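Local coordinates for protein alcohol dehydrogenase, zinc-containing (Streptococcus pneumoniae serotype 2, PDB 5YLN) that probably catalyses the NAD+-dependent interconversion of alcohols with aldehydes or ketones as a zinc-containing, medium-chain type alcohol dehydrogenase, at residues G159-V164 / S298-P303; L188-F193 / H312-E317. One frame throughout, in Å; residues are numbered along the deposited sequence.

Contact 1. Residues G159-V164 / S298-P303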
# COMPACT_ATOMS: atom_id res chain seq x y z
N GLY A 159 -14.49 -4.66 -8.25
CA GLY A 159 -13.34 -4.85 -9.13
C GLY A 159 -12.67 -3.53 -9.54
O GLY A 159 -11.44 -3.45 -9.61
N TYR A 160 -13.46 -2.49 -9.82
CA TYR A 160 -12.90 -1.24 -10.33
C TYR A 160 -12.19 -0.47 -9.23
O TYR A 160 -11.00 -0.17 -9.34
CB TYR A 160 -13.99 -0.38 -10.99
CG TYR A 160 -13.48 0.88 -11.69
CD1 TYR A 160 -12.48 0.83 -12.67
CD2 TYR A 160 -14.02 2.13 -11.39
CE1 TYR A 160 -12.03 1.98 -13.31
CE2 TYR A 160 -13.58 3.29 -12.02
CZ TYR A 160 -12.59 3.21 -12.99
OH TYR A 160 -12.15 4.35 -13.60
N GLU A 161 -12.90 -0.15 -8.14
CA GLU A 161 -12.31 0.67 -7.07
C GLU A 161 -11.22 -0.09 -6.32
O GLU A 161 -10.14 0.46 -6.07
CB GLU A 161 -13.40 1.12 -6.10
CG GLU A 161 -14.44 2.04 -6.73
CD GLU A 161 -15.65 2.31 -5.83
OE1 GLU A 161 -15.59 2.05 -4.61
OE2 GLU A 161 -16.66 2.80 -6.37
N ILE A 162 -11.47 -1.36 -5.99
CA ILE A 162 -10.57 -2.09 -5.10
C ILE A 162 -9.50 -2.88 -5.86
O ILE A 162 -8.39 -3.06 -5.35
CB ILE A 162 -11.37 -3.01 -4.16
CG1 ILE A 162 -12.52 -2.24 -3.50
CG2 ILE A 162 -10.43 -3.69 -3.15
CD1 ILE A 162 -12.09 -0.91 -2.83
N GLY A 163 -9.78 -3.34 -7.07
CA GLY A 163 -8.78 -4.03 -7.85
C GLY A 163 -8.02 -3.18 -8.86
O GLY A 163 -6.83 -3.38 -9.09
N VAL A 164 -8.71 -2.23 -9.52
CA VAL A 164 -8.15 -1.54 -10.67
C VAL A 164 -7.57 -0.18 -10.27
O VAL A 164 -6.41 0.15 -10.57
CB VAL A 164 -9.19 -1.40 -11.80
CG1 VAL A 164 -8.68 -0.46 -12.95
CG2 VAL A 164 -9.52 -2.78 -12.35
N SER A 298 -16.59 1.30 -1.94
CA SER A 298 -17.42 2.42 -1.51
C SER A 298 -18.60 2.70 -2.43
O SER A 298 -19.66 3.11 -1.95
CB SER A 298 -16.57 3.70 -1.40
OG SER A 298 -16.05 3.81 -0.09
N THR A 299 -18.42 2.44 -3.73
CA THR A 299 -19.33 2.76 -4.83
C THR A 299 -19.40 4.26 -5.14
O THR A 299 -20.31 4.71 -5.84
CB THR A 299 -20.76 2.18 -4.65
OG1 THR A 299 -21.49 2.90 -3.65
CG2 THR A 299 -20.70 0.73 -4.24
N ASN A 300 -18.40 5.04 -4.72
CA ASN A 300 -18.33 6.42 -5.17
C ASN A 300 -18.14 6.54 -6.68
O ASN A 300 -18.48 7.57 -7.27
CB ASN A 300 -17.22 7.16 -4.42
CG ASN A 300 -15.87 6.51 -4.58
OD1 ASN A 300 -15.72 5.31 -4.38
ND2 ASN A 300 -14.88 7.30 -4.95
N THR A 301 -17.62 5.49 -7.35
CA THR A 301 -17.41 5.55 -8.79
C THR A 301 -18.64 5.15 -9.60
O THR A 301 -18.60 5.31 -10.83
CB THR A 301 -16.24 4.64 -9.23
OG1 THR A 301 -16.56 3.27 -8.96
CG2 THR A 301 -14.94 5.02 -8.50
N THR A 302 -19.71 4.66 -8.96
CA THR A 302 -20.93 4.26 -9.67
C THR A 302 -21.38 5.25 -10.76
O THR A 302 -21.70 4.79 -11.86
CB THR A 302 -22.06 4.02 -8.66
OG1 THR A 302 -21.66 3.02 -7.72
CG2 THR A 302 -23.34 3.55 -9.38
N PRO A 303 -21.41 6.57 -10.53
CA PRO A 303 -21.74 7.48 -11.65
C PRO A 303 -20.78 7.39 -12.83
O PRO A 303 -21.21 7.45 -14.00
CB PRO A 303 -21.66 8.88 -11.01
CG PRO A 303 -21.84 8.65 -9.57
CD PRO A 303 -21.22 7.31 -9.27

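Contact 2. Residues L188-F193 / H312-E317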
# COMPACT_ATOMS: atom_id res chain seq x y z
N LEU A 188 -11.24 -7.89 -14.43
CA LEU A 188 -10.74 -8.04 -15.78
C LEU A 188 -11.46 -7.09 -16.74
O LEU A 188 -10.82 -6.44 -17.59
CB LEU A 188 -10.91 -9.48 -16.23
CG LEU A 188 -10.57 -9.82 -17.68
CD1 LEU A 188 -9.10 -9.51 -18.02
CD2 LEU A 188 -10.89 -11.30 -17.95
N LEU A 189 -12.78 -6.98 -16.63
CA LEU A 189 -13.53 -6.11 -17.53
C LEU A 189 -13.16 -4.65 -17.32
O LEU A 189 -12.96 -3.90 -18.28
CB LEU A 189 -15.04 -6.30 -17.34
CG LEU A 189 -15.56 -7.67 -17.78
CD1 LEU A 189 -17.02 -7.80 -17.42
CD2 LEU A 189 -15.36 -7.88 -19.26
N THR A 190 -13.11 -4.21 -16.07
CA THR A 190 -12.86 -2.79 -15.82
C THR A 190 -11.39 -2.42 -15.96
O THR A 190 -11.09 -1.25 -16.21
CB THR A 190 -13.38 -2.39 -14.44
OG1 THR A 190 -12.70 -3.12 -13.42
CG2 THR A 190 -14.88 -2.65 -14.35
N ALA A 191 -10.46 -3.39 -15.82
CA ALA A 191 -9.06 -3.08 -16.07
C ALA A 191 -8.83 -2.68 -17.51
O ALA A 191 -7.85 -2.01 -17.82
CB ALA A 191 -8.14 -4.27 -15.74
N GLN A 192 -9.68 -3.16 -18.42
CA GLN A 192 -9.52 -2.82 -19.83
C GLN A 192 -9.88 -1.37 -20.14
O GLN A 192 -9.53 -0.89 -21.21
CB GLN A 192 -10.33 -3.78 -20.69
CG GLN A 192 -9.74 -5.17 -20.69
CD GLN A 192 -10.68 -6.25 -21.24
OE1 GLN A 192 -10.82 -6.41 -22.45
NE2 GLN A 192 -11.31 -7.01 -20.35
N PHE A 193 -10.56 -0.67 -19.23
CA PHE A 193 -10.72 0.78 -19.39
C PHE A 193 -9.38 1.49 -19.49
O PHE A 193 -9.31 2.58 -20.06
CB PHE A 193 -11.49 1.39 -18.21
CG PHE A 193 -12.97 1.06 -18.17
CD1 PHE A 193 -13.70 0.92 -19.33
CD2 PHE A 193 -13.62 0.93 -16.95
CE1 PHE A 193 -15.06 0.63 -19.28
CE2 PHE A 193 -14.97 0.63 -16.89
CZ PHE A 193 -15.69 0.49 -18.06
N HIS A 312 -21.02 1.72 -23.94
CA HIS A 312 -20.78 0.34 -24.37
C HIS A 312 -19.30 0.06 -24.61
O HIS A 312 -18.92 -0.64 -25.55
CB HIS A 312 -21.61 -0.01 -25.60
CG HIS A 312 -23.09 0.04 -25.35
ND1 HIS A 312 -23.75 -0.90 -24.59
CD2 HIS A 312 -24.02 0.95 -25.73
CE1 HIS A 312 -25.03 -0.59 -24.52
NE2 HIS A 312 -25.22 0.53 -25.20
N LYS A 313 -18.44 0.59 -23.73
CA LYS A 313 -17.03 0.20 -23.73
C LYS A 313 -16.89 -1.28 -23.42
O LYS A 313 -16.40 -2.06 -24.25
CB LYS A 313 -16.24 1.06 -22.73
CG LYS A 313 -16.27 2.56 -23.01
CD LYS A 313 -15.86 2.85 -24.45
CE LYS A 313 -16.58 4.08 -24.99
NZ LYS A 313 -16.28 4.36 -26.42
N ILE A 314 -17.32 -1.71 -22.23
CA ILE A 314 -17.45 -3.12 -21.90
C ILE A 314 -18.92 -3.42 -21.61
O ILE A 314 -19.72 -2.53 -21.29
CB ILE A 314 -16.59 -3.56 -20.70
CG1 ILE A 314 -16.85 -2.64 -19.52
CG2 ILE A 314 -15.11 -3.64 -21.08
CD1 ILE A 314 -16.15 -3.08 -18.27
N GLU A 315 -19.25 -4.70 -21.70
CA GLU A 315 -20.61 -5.19 -21.50
C GLU A 315 -20.64 -6.11 -20.28
O GLU A 315 -20.44 -7.33 -20.39
CB GLU A 315 -21.12 -5.89 -22.76
CG GLU A 315 -20.08 -6.68 -23.56
CD GLU A 315 -20.63 -7.22 -24.89
OE1 GLU A 315 -21.13 -6.41 -25.70
OE2 GLU A 315 -20.58 -8.46 -25.12
N PRO A 316 -20.90 -5.56 -19.09
CA PRO A 316 -20.89 -6.39 -17.87
C PRO A 316 -22.00 -7.43 -17.81
O PRO A 316 -21.92 -8.33 -16.97
CB PRO A 316 -21.06 -5.36 -16.75
CG PRO A 316 -21.73 -4.19 -17.42
CD PRO A 316 -21.19 -4.15 -18.79
N GLU A 317 -23.02 -7.34 -18.67
CA GLU A 317 -24.07 -8.34 -18.61
C GLU A 317 -23.55 -9.74 -18.91
O GLU A 317 -24.26 -10.70 -18.61
CB GLU A 317 -25.21 -7.98 -19.58
CG GLU A 317 -24.83 -7.83 -21.04
CD GLU A 317 -24.32 -6.43 -21.40
OE1 GLU A 317 -24.33 -6.11 -22.61
OE2 GLU A 317 -23.91 -5.65 -20.51

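Contact 1. Residues G159-V164 / S298-P303
Four hydrogen bonds, all accepted by the carboxylate of Glu161, join helix 157-165 to the turn preceding helix 302-310: a helix-borne carboxylate gathers main-chain N-H groups of a turn, beside the Cys94, Cys97, Cys100 and Cys108 zinc loop. Consecutive amides share OE1: Ser298 N meets Glu161 OE1 at 2.9 Å, nearly along the C-O axis, while Thr299 N reaches Glu161 OE1 at 3.0 Å on the syn lone pair; both N-H...O angles are 150°. Thr301 supplies the other two. Its backbone N lies 3.0 Å from Glu161 OE2 and above the carboxylate plane, and its hydroxyl OG1 donates to the anti lone pair of Glu161 OE2 at 2.6 Å. The Glu161 chain is extended beyond CG, so the carboxylate meets the Thr301 side chain tip to tip.

Within the turn, type I from Thr299 to Thr302, Thr299 O accepts both Thr302 N and Thr302 OG1, the latter at 2.9 Å, so two donors close the turn on one carbonyl. Thr299 OG1 donates to Ser298 O, while Ser298 OG is held by Ala106 N, in the zinc loop.

Apolar contact is slight: Thr301 CG2 lies 3.5 Å from Glu161 CG, and Thr301 CB sits in plane at the edge of the Tyr160 ring, whose hydroxyl bonds to Tyr194.

Three amides and the Thr301 hydroxyl gripping one buried carboxylate are consistent with an ionised Glu161, its negative charge probably stabilised by them.

Contact 2. Residues L188-F193 / H312-E317
Ile314 CD1 is the atom on which this contact turns. It lies 3.3 Å from Leu189 O and 3.5 Å from Leu189 CB, so the methyl rests against the backbone of the last turn of helix 182-191 as well as against its side chain. Thr190 CG2 approaches the same methyl less closely. From another side comes the Phe193 ring, its CZ 3.6 Å from Ile314 CD1, with the two side chains crossing at about a right angle. At the ring edge, in plane, Lys313 CB stands 3.7 Å from Phe193 CE1, although the rest of that poorly ordered lysine leads away.

Torsions put the isoleucine there: CG1 sits in the crowded position between N and the carbonyl carbon (chi1 52°), and chi2 is anti (174°), sending CD1 outward to the helix. Farther along the loop, Leu189 CD1 comes within 4.1 Å of Pro316 CA.

Helix 182-191 follows strand 174-178; Gly179, Gly181 and Gly184, spread over the connecting turn and the helix start, are consistent with the GxGxxG pattern of a Rossmann-type nucleotide-binding fold; the contact joins the far end of this helix to the loop between helix 302-310 and strand 322-325. Leu309 backs Ile314 and Pro316, while Leu305 and Ala308 pack on Phe193. In the 3-10 segment 192-193, Gln192 NE2 donates to Leu188 O at 2.9 Å, nearly straight at 175°, and also to Phe215 O.

The two contacts bring successive helices, 157-165 and 182-191, to the segments on either side of helix 302-310 in the chain: contact 1 at its entry, contact 2 after it. Their centres lie 13 Å apart, and the two helices pack directly together, with Val164 CG2 3.4 Å from Thr190 OG1; Tyr160 also touches Phe193 in the 3-10 segment 192-193. Contact 1 is mostly buried, its centre about 9 Å from the centre of the chain, and is polar. Contact 2, its centre about 14 Å from that point, is partly exposed and relies on apolar side chains, without a cross-segment hydrogen bond. Contact 1 also borders the structural zinc loop, whereas contact 2 lies away from either metal site.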